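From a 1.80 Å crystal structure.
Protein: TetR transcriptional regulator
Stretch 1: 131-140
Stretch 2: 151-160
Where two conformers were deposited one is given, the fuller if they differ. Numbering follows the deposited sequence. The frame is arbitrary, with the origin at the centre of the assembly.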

# COMPACT_ATOMS: atom_id res chain seq x y z
N TRP A 131 5.48 15.30 2.35
CA TRP A 131 6.60 14.59 1.69
C TRP A 131 6.89 15.17 0.29
O TRP A 131 8.03 15.38 -0.09
CB TRP A 131 6.31 13.07 1.54
CG TRP A 131 6.16 12.35 2.84
CD1 TRP A 131 6.65 12.73 4.07
CD2 TRP A 131 5.57 11.06 3.04
NE1 TRP A 131 6.35 11.78 5.01
CE2 TRP A 131 5.70 10.73 4.40
CE3 TRP A 131 4.94 10.14 2.19
CZ2 TRP A 131 5.20 9.55 4.94
CZ3 TRP A 131 4.43 8.97 2.73
CH2 TRP A 131 4.57 8.69 4.11
N ARG A 132 5.84 15.40 -0.48
CA ARG A 132 5.98 15.99 -1.80
C ARG A 132 6.62 17.40 -1.73
O ARG A 132 7.51 17.73 -2.54
CB ARG A 132 4.60 16.08 -2.47
CG ARG A 132 4.04 14.77 -2.85
CD ARG A 132 2.59 14.84 -3.25
NE ARG A 132 2.38 15.40 -4.58
CZ ARG A 132 1.18 15.65 -5.10
NH1 ARG A 132 0.06 15.39 -4.40
NH2 ARG A 132 1.09 16.11 -6.33
N GLU A 133 6.15 18.21 -0.79
CA GLU A 133 6.74 19.54 -0.61
C GLU A 133 8.24 19.45 -0.21
O GLU A 133 9.05 20.22 -0.69
CB GLU A 133 5.98 20.36 0.43
CG GLU A 133 6.40 21.85 0.52
CD GLU A 133 5.84 22.72 -0.64
OE1 GLU A 133 6.18 22.50 -1.83
OE2 GLU A 133 5.07 23.67 -0.34
N THR A 134 8.57 18.51 0.68
CA THR A 134 9.97 18.25 1.10
C THR A 134 10.88 17.94 -0.07
O THR A 134 11.95 18.54 -0.23
CB THR A 134 10.03 17.12 2.16
OG1 THR A 134 9.44 17.63 3.35
CG2 THR A 134 11.49 16.68 2.49
N ILE A 135 10.44 17.00 -0.88
CA ILE A 135 11.20 16.57 -2.04
C ILE A 135 11.26 17.73 -3.08
O ILE A 135 12.31 17.98 -3.65
CB ILE A 135 10.63 15.21 -2.57
CG1 ILE A 135 10.77 14.13 -1.48
CG2 ILE A 135 11.33 14.76 -3.86
CD1 ILE A 135 10.03 12.82 -1.75
N ARG A 136 10.16 18.46 -3.31
CA ARG A 136 10.19 19.57 -4.25
C ARG A 136 11.20 20.65 -3.80
O ARG A 136 11.93 21.20 -4.61
CB ARG A 136 8.80 20.17 -4.47
CG ARG A 136 7.84 19.25 -5.24
CD ARG A 136 6.55 19.96 -5.67
NE ARG A 136 5.88 20.65 -4.57
CZ ARG A 136 4.83 20.16 -3.91
NH1 ARG A 136 4.32 19.00 -4.23
NH2 ARG A 136 4.30 20.86 -2.93
N THR A 137 11.21 20.93 -2.51
CA THR A 137 12.13 21.96 -1.99
C THR A 137 13.56 21.54 -2.21
O THR A 137 14.38 22.34 -2.62
CB THR A 137 11.85 22.24 -0.52
OG1 THR A 137 10.49 22.70 -0.41
CG2 THR A 137 12.75 23.32 0.04
N LEU A 138 13.86 20.27 -1.96
CA LEU A 138 15.20 19.76 -2.19
C LEU A 138 15.61 19.78 -3.65
O LEU A 138 16.75 20.15 -3.99
CB LEU A 138 15.31 18.37 -1.60
CG LEU A 138 15.30 18.27 -0.07
CD1 LEU A 138 15.03 16.82 0.32
CD2 LEU A 138 16.66 18.76 0.55
N VAL A 139 14.68 19.41 -4.53
CA VAL A 139 14.98 19.43 -5.93
C VAL A 139 15.26 20.86 -6.40
O VAL A 139 16.25 21.08 -7.05
CB VAL A 139 13.88 18.75 -6.77
CG1 VAL A 139 14.09 19.07 -8.28
CG2 VAL A 139 13.85 17.22 -6.46
N GLN A 140 14.43 21.83 -6.05
CA GLN A 140 14.72 23.21 -6.48
C GLN A 140 16.00 23.73 -5.85
O GLN A 140 16.77 24.44 -6.49
CB GLN A 140 13.57 24.21 -6.22
CG GLN A 140 13.89 25.64 -6.69
CD GLN A 140 14.45 25.74 -8.15
OE1 GLN A 140 13.77 25.36 -9.11
NE2 GLN A 140 15.70 26.26 -8.29
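Stretch 2 (151-160) EVDADRLALL

Stretch 2 begins as loop or turn, with Val152 and Asp153 extended, and becomes helical at Ala154, then runs across the helix of stretch 1 in a largely antiparallel sense, with 133° between the N-to-C directions and a closest axial approach of 8.5 Å. Two alanines face the first helix where the backbones come near each other: the CA atoms of Arg136 and Ala154 are 4.9 Å apart, those of Arg132 and Ala158 5.4 Å. At the start of the second helix, where backbone amides lack a preceding turn to bond to, Asp153 serves as N-cap, its OD1 accepting from Arg156 N at 3.0 Å. The main chain then follows the regular helical pattern, with Leu157 N bonded to Asp153 O (3.0 Å) and Ala158 N to Ala154 O (2.9 Å).

The polar side of the contact centres on Asp155, whose carboxylate meets two arginines. Arg132 approaches it edge-on and donates twice, from NE to Asp155 OD1 at 2.8 Å and from NH2 to Asp155 OD2 at 2.7 Å, both nearly straight. Its NH1 is satisfied elsewhere in the structure, while Leu159 CD2 covers one face of the guanidinium, 3.6 Å from Arg132 NE. Asp155 OD1 accepts a second, longer bond from Arg136 NH1 at 3.2 Å. Arg136 thereby links two carboxylates, because its NH2 also donates to Glu133 OE1 at 2.7 Å within its own helix; the bond from Arg136 NE to the same Glu133 OE1 is weak at 3.3 Å. On the outward side, Thr137 OG1 donates to Glu133 O at 2.9 Å.

Beside this network the contact is apolar. Ile135 CG2 rests 3.8 Å from Ala158 CB, and Val139 CB lies 3.7 Å from Ala154 CB. The methyls of Val139 extend the packing, with CG2 4.0 Å from Leu157 CD2 and CG1 4.1 Å from Val152 CG1.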

# COMPACT_ATOMS: atom_id res chain seq x y z
N GLU A 151 16.20 19.86 -15.58
CA GLU A 151 15.06 19.25 -16.28
C GLU A 151 14.26 18.32 -15.37
O GLU A 151 13.18 17.88 -15.77
CB GLU A 151 15.53 18.48 -17.51
CG GLU A 151 16.24 19.39 -18.55
CD GLU A 151 17.71 19.65 -18.23
OE1 GLU A 151 18.32 18.81 -17.53
OE2 GLU A 151 18.25 20.67 -18.70
N VAL A 152 14.76 18.06 -14.16
CA VAL A 152 14.09 17.16 -13.24
C VAL A 152 12.75 17.72 -12.78
O VAL A 152 12.67 18.84 -12.30
CB VAL A 152 15.00 16.80 -12.04
CG1 VAL A 152 14.22 15.97 -10.96
CG2 VAL A 152 16.24 16.07 -12.56
N ASP A 153 11.70 16.93 -12.98
CA ASP A 153 10.35 17.29 -12.50
C ASP A 153 10.24 16.79 -11.05
O ASP A 153 10.17 15.57 -10.81
CB ASP A 153 9.30 16.63 -13.39
CG ASP A 153 7.91 17.04 -13.04
OD1 ASP A 153 7.54 17.06 -11.83
OD2 ASP A 153 7.16 17.35 -14.01
N ALA A 154 10.22 17.74 -10.12
CA ALA A 154 10.27 17.46 -8.69
C ALA A 154 9.10 16.64 -8.21
O ALA A 154 9.28 15.68 -7.51
CB ALA A 154 10.36 18.76 -7.89
N ASP A 155 7.89 17.03 -8.57
CA ASP A 155 6.74 16.29 -8.09
C ASP A 155 6.64 14.91 -8.69
O ASP A 155 6.17 13.99 -7.99
CB ASP A 155 5.43 17.03 -8.31
CG ASP A 155 4.30 16.46 -7.43
OD1 ASP A 155 4.45 16.47 -6.19
OD2 ASP A 155 3.28 16.01 -7.97
N ARG A 156 7.07 14.73 -9.95
CA ARG A 156 7.12 13.40 -10.58
C ARG A 156 8.05 12.51 -9.77
O ARG A 156 7.72 11.36 -9.43
CB ARG A 156 7.62 13.42 -12.03
CG ARG A 156 6.58 13.82 -13.06
CD ARG A 156 7.00 13.45 -14.50
NE ARG A 156 5.93 13.82 -15.42
CZ ARG A 156 5.91 13.56 -16.72
NH1 ARG A 156 6.92 12.93 -17.30
NH2 ARG A 156 4.87 13.94 -17.44
N LEU A 157 9.22 13.05 -9.44
CA LEU A 157 10.20 12.28 -8.64
C LEU A 157 9.60 11.93 -7.27
O LEU A 157 9.72 10.78 -6.78
CB LEU A 157 11.50 13.07 -8.50
CG LEU A 157 12.61 12.43 -7.66
CD1 LEU A 157 12.98 11.07 -8.29
CD2 LEU A 157 13.85 13.36 -7.48
N ALA A 158 8.94 12.90 -6.65
CA ALA A 158 8.38 12.71 -5.30
C ALA A 158 7.36 11.61 -5.29
O ALA A 158 7.38 10.73 -4.42
CB ALA A 158 7.76 14.01 -4.78
N LEU A 159 6.44 11.66 -6.24
CA LEU A 159 5.42 10.64 -6.30
C LEU A 159 6.01 9.28 -6.66
O LEU A 159 5.55 8.27 -6.15
CB LEU A 159 4.32 11.02 -7.27
CG LEU A 159 3.47 12.22 -6.93
CD1 LEU A 159 2.63 12.59 -8.17
CD2 LEU A 159 2.55 11.99 -5.79
N LEU A 160 7.03 9.22 -7.53
CA LEU A 160 7.68 7.92 -7.82
C LEU A 160 8.32 7.33 -6.55
O LEU A 160 8.12 6.13 -6.23
CB LEU A 160 8.75 8.10 -8.88
CG LEU A 160 9.62 6.87 -9.17
CD1 LEU A 160 8.76 5.75 -9.81
CD2 LEU A 160 10.77 7.30 -10.11